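Local coordinates for putative metal resistance protein (Proteus mirabilis, PDB 6C29), which probably acts as a protein-disulfide reductase of the membrane, its tandem immunoglobulin-fold periplasmic domain priming the disulfide isomerase ScsC, at residues P56-Q62 and N104-T110. Residues are numbered along the deposited sequence.
Sequences PEINWTQ and NLNGVLT
In the first immunoglobulin-fold domain, of DsbD N-terminal type, edge strand 57-60 runs antiparallel to strand 104-110 (148°, axes 4.5 Å apart), whose other side pairs with strand 118-128. Pair types alternate: Glu57-Thr110 and Asn59-Val108 are hydrogen-bonded (Asn59 N to Val108 O 2.9 Å, Val108 N to Asn59 O 2.8 Å), Ile58-Leu109 and Trp60-Gly107 non-hydrogen-bonded (CA-CA 4.2 and 3.9 Å).

Ile58, Trp60 and Leu109 point into the sandwich, towards strand 30-38. Leu105 CD2 makes a CH-pi contact 4.2 Å from the Trp60 six-membered ring centroid, and Gly107 leaves room for that indole (chi1 m): a modelled CB would clash, 2.4 Å from Trp60 CE3.

On the opposite face, one water joins Asn59 ND2 (2.8 Å), Val108 O (2.7 Å) and Thr110 OG1 (2.7 Å), the last also hydrogen-bonded to Asp122 OD1.

Beyond Trp60 a side chain continues the ladder: after Thr61 N to Asn106 O (2.9 Å), Gln62 side-chain carboxamide (chi1 m, chi2 p) OE1 accepts from Asn106 N and NE2 donates to Asn106 OD1, both 2.8 Å.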
ATOM      1  N   PRO A  56       4.148  -6.054  -3.717  1.00 13.92           N
ATOM      2  CA  PRO A  56       3.675  -6.606  -5.004  1.00 13.91           C
ATOM      3  C   PRO A  56       3.827  -5.584  -6.113  1.00 14.56           C
ATOM      4  O   PRO A  56       3.777  -4.381  -5.874  1.00 16.61           O
ATOM      5  CB  PRO A  56       2.201  -6.915  -4.754  1.00 14.34           C
ATOM      6  CG  PRO A  56       1.826  -6.073  -3.580  1.00 15.26           C
ATOM      7  CD  PRO A  56       3.058  -5.902  -2.737  1.00 13.60           C
ATOM      8  N   GLU A  57       4.012  -6.063  -7.343  1.00 14.67           N
ATOM      9  CA  GLU A  57       4.130  -5.160  -8.484  1.00 16.90           C
ATOM     10  C   GLU A  57       3.691  -5.854  -9.764  1.00 16.58           C
ATOM     11  O   GLU A  57       3.674  -7.077  -9.815  1.00 14.93           O
ATOM     12  CB  GLU A  57       5.563  -4.649  -8.618  1.00 22.03           C
ATOM     13  CG  GLU A  57       6.562  -5.696  -9.028  1.00 29.01           C
ATOM     14  CD  GLU A  57       7.954  -5.111  -9.202  1.00 39.77           C
ATOM     15  OE1 GLU A  57       8.198  -3.994  -8.690  1.00 43.96           O
ATOM     16  OE2 GLU A  57       8.775  -5.726  -9.914  1.00 40.42           O
ATOM     17  N   ILE A  58       3.352  -5.062 -10.782  1.00 16.01           N
ATOM     18  CA  ILE A  58       3.021  -5.579 -12.095  1.00 13.55           C
ATOM     19  C   ILE A  58       3.963  -4.958 -13.106  1.00 15.64           C
ATOM     20  O   ILE A  58       4.172  -3.738 -13.113  1.00 20.42           O
ATOM     21  CB  ILE A  58       1.565  -5.274 -12.522  1.00 15.58           C
ATOM     22  CG1 ILE A  58       0.569  -5.980 -11.612  1.00 19.61           C
ATOM     23  CG2 ILE A  58       1.333  -5.737 -13.963  1.00 18.98           C
ATOM     24  CD1 ILE A  58      -0.876  -5.544 -11.824  1.00 18.95           C
ATOM     25  N   ASN A  59       4.474  -5.800 -13.989  1.00 15.77           N
ATOM     26  CA  ASN A  59       5.231  -5.343 -15.146  1.00 17.90           C
ATOM     27  C   ASN A  59       4.421  -5.642 -16.393  1.00 17.35           C
ATOM     28  O   ASN A  59       4.128  -6.801 -16.707  1.00 17.77           O
ATOM     29  CB  ASN A  59       6.595  -6.010 -15.150  1.00 21.74           C
ATOM     30  CG  ASN A  59       7.466  -5.532 -13.973  1.00 29.72           C
ATOM     31  OD1 ASN A  59       8.042  -4.440 -14.018  1.00 35.02           O
ATOM     32  ND2 ASN A  59       7.553  -6.343 -12.913  1.00 28.64           N
ATOM     33  N   TRP A  60       4.014  -4.579 -17.080  1.00 17.85           N
ATOM     34  CA  TRP A  60       3.203  -4.692 -18.288  1.00 19.46           C
ATOM     35  C   TRP A  60       4.113  -4.855 -19.495  1.00 23.45           C
ATOM     36  O   TRP A  60       5.178  -4.247 -19.563  1.00 24.78           O
ATOM     37  CB  TRP A  60       2.327  -3.456 -18.473  1.00 19.72           C
ATOM     38  CG  TRP A  60       1.436  -3.159 -17.308  1.00 21.02           C
ATOM     39  CD1 TRP A  60       1.627  -2.206 -16.369  1.00 25.62           C
ATOM     40  CD2 TRP A  60       0.214  -3.830 -16.959  1.00 21.35           C
ATOM     41  NE1 TRP A  60       0.612  -2.232 -15.454  1.00 26.23           N
ATOM     42  CE2 TRP A  60      -0.273  -3.216 -15.791  1.00 23.59           C
ATOM     43  CE3 TRP A  60      -0.510  -4.881 -17.518  1.00 23.53           C
ATOM     44  CZ2 TRP A  60      -1.451  -3.618 -15.172  1.00 21.85           C
ATOM     45  CZ3 TRP A  60      -1.688  -5.282 -16.896  1.00 26.47           C
ATOM     46  CH2 TRP A  60      -2.138  -4.655 -15.739  1.00 22.31           C
ATOM     47  N   THR A  61       3.681  -5.697 -20.425  1.00 27.30           N
ATOM     48  CA  THR A  61       4.352  -5.879 -21.707  1.00 37.15           C
ATOM     49  C   THR A  61       4.236  -4.616 -22.564  1.00 42.47           C
ATOM     50  O   THR A  61       5.181  -4.227 -23.239  1.00 51.13           O
ATOM     51  CB  THR A  61       3.756  -7.058 -22.468  1.00 45.70           C
ATOM     52  OG1 THR A  61       3.946  -8.256 -21.708  1.00 44.10           O
ATOM     53  CG2 THR A  61       4.398  -7.196 -23.849  1.00 52.97           C
ATOM     54  N   GLN A  62       3.044  -4.033 -22.595  1.00 39.82           N
ATOM     55  CA  GLN A  62       2.786  -2.824 -23.359  1.00 37.67           C
ATOM     56  C   GLN A  62       3.499  -1.645 -22.722  1.00 38.31           C
ATOM     57  O   GLN A  62       3.707  -1.624 -21.509  1.00 35.46           O
ATOM     58  CB  GLN A  62       1.285  -2.519 -23.415  1.00 37.32           C
ATOM     59  CG  GLN A  62       0.424  -3.451 -24.281  1.00 40.99           C
ATOM     60  CD  GLN A  62       0.227  -4.844 -23.694  1.00 36.29           C
ATOM     61  OE1 GLN A  62       0.320  -5.037 -22.493  1.00 29.68           O
ATOM     62  NE2 GLN A  62      -0.047  -5.822 -24.558  1.00 40.99           N
ATOM     63  N   ASN A 104      -5.355  -4.725 -26.151  1.00 20.71           N
ATOM     64  CA  ASN A 104      -4.948  -5.776 -25.246  1.00 21.80           C
ATOM     65  C   ASN A 104      -3.962  -5.266 -24.217  1.00 21.85           C
ATOM     66  O   ASN A 104      -3.085  -4.440 -24.504  1.00 23.52           O
ATOM     67  CB  ASN A 104      -4.342  -6.918 -26.049  1.00 26.06           C
ATOM     68  CG  ASN A 104      -5.344  -7.530 -27.000  1.00 34.77           C
ATOM     69  OD1 ASN A 104      -6.168  -8.352 -26.608  1.00 39.88           O
ATOM     70  ND2 ASN A 104      -5.291  -7.105 -28.261  1.00 36.66           N
ATOM     71  N   LEU A 105      -4.116  -5.759 -23.006  1.00 19.95           N
ATOM     72  CA  LEU A 105      -3.214  -5.413 -21.945  1.00 22.49           C
ATOM     73  C   LEU A 105      -2.741  -6.709 -21.325  1.00 22.97           C
ATOM     74  O   LEU A 105      -3.539  -7.524 -20.875  1.00 27.17           O
ATOM     75  CB  LEU A 105      -3.915  -4.493 -20.954  1.00 26.67           C
ATOM     76  CG  LEU A 105      -3.061  -3.848 -19.877  1.00 30.93           C
ATOM     77  CD1 LEU A 105      -1.931  -3.048 -20.448  1.00 26.87           C
ATOM     78  CD2 LEU A 105      -3.966  -2.968 -19.062  1.00 36.47           C
ATOM     79  N   ASN A 106      -1.433  -6.903 -21.363  1.00 17.79           N
ATOM     80  CA  ASN A 106      -0.802  -8.087 -20.843  1.00 18.25           C
ATOM     81  C   ASN A 106       0.211  -7.672 -19.840  1.00 19.65           C
ATOM     82  O   ASN A 106       0.988  -6.754 -20.100  1.00 22.62           O
ATOM     83  CB  ASN A 106      -0.140  -8.894 -21.956  1.00 24.86           C
ATOM     84  CG  ASN A 106      -1.068  -9.128 -23.108  1.00 32.06           C
ATOM     85  OD1 ASN A 106      -1.051  -8.402 -24.107  1.00 33.29           O
ATOM     86  ND2 ASN A 106      -1.934 -10.110 -22.954  1.00 32.92           N
ATOM     87  N   GLY A 107       0.188  -8.311 -18.686  1.00 19.18           N
ATOM     88  CA  GLY A 107       1.171  -7.994 -17.666  1.00 18.45           C
ATOM     89  C   GLY A 107       1.511  -9.211 -16.830  1.00 15.50           C
ATOM     90  O   GLY A 107       0.853 -10.241 -16.889  1.00 17.88           O
ATOM     91  N   VAL A 108       2.583  -9.094 -16.063  1.00 14.94           N
ATOM     92  CA  VAL A 108       2.950 -10.116 -15.105  1.00 15.39           C
ATOM     93  C   VAL A 108       2.964  -9.495 -13.719  1.00 13.01           C
ATOM     94  O   VAL A 108       3.714  -8.555 -13.445  1.00 13.78           O
ATOM     95  CB  VAL A 108       4.310 -10.712 -15.416  1.00 15.69           C
ATOM     96  CG1 VAL A 108       4.706 -11.694 -14.319  1.00 17.03           C
ATOM     97  CG2 VAL A 108       4.278 -11.383 -16.789  1.00 17.06           C
ATOM     98  N   LEU A 109       2.088  -9.991 -12.862  1.00 12.26           N
ATOM     99  CA  LEU A 109       2.049  -9.627 -11.459  1.00 12.35           C
ATOM    100  C   LEU A 109       3.030 -10.505 -10.702  1.00 11.83           C
ATOM    101  O   LEU A 109       2.867 -11.727 -10.704  1.00 12.38           O
ATOM    102  CB  LEU A 109       0.646  -9.827 -10.881  1.00 12.05           C
ATOM    103  CG  LEU A 109       0.503  -9.812  -9.359  1.00 13.78           C
ATOM    104  CD1 LEU A 109       0.741  -8.423  -8.802  1.00 13.93           C
ATOM    105  CD2 LEU A 109      -0.876 -10.351  -8.965  1.00 17.73           C
ATOM    106  N   THR A 110       4.026  -9.911 -10.037  1.00 11.35           N
ATOM    107  CA  THR A 110       4.855 -10.642  -9.088  1.00 13.35           C
ATOM    108  C   THR A 110       4.234 -10.413  -7.723  1.00 13.18           C
ATOM    109  O   THR A 110       4.367  -9.326  -7.125  1.00 14.24           O
ATOM    110  CB  THR A 110       6.294 -10.199  -9.123  1.00 14.16           C
ATOM    111  OG1 THR A 110       6.822 -10.412 -10.455  1.00 14.49           O
ATOM    112  CG2 THR A 110       7.117 -10.986  -8.070  1.00 16.75           C
TER
HETATM  113  O   HOH W   1       9.066  -8.217  -9.992  1.00 44.13           O
HETATM  114  O   HOH W   2       6.311  -8.819 -12.623  1.00 19.66           O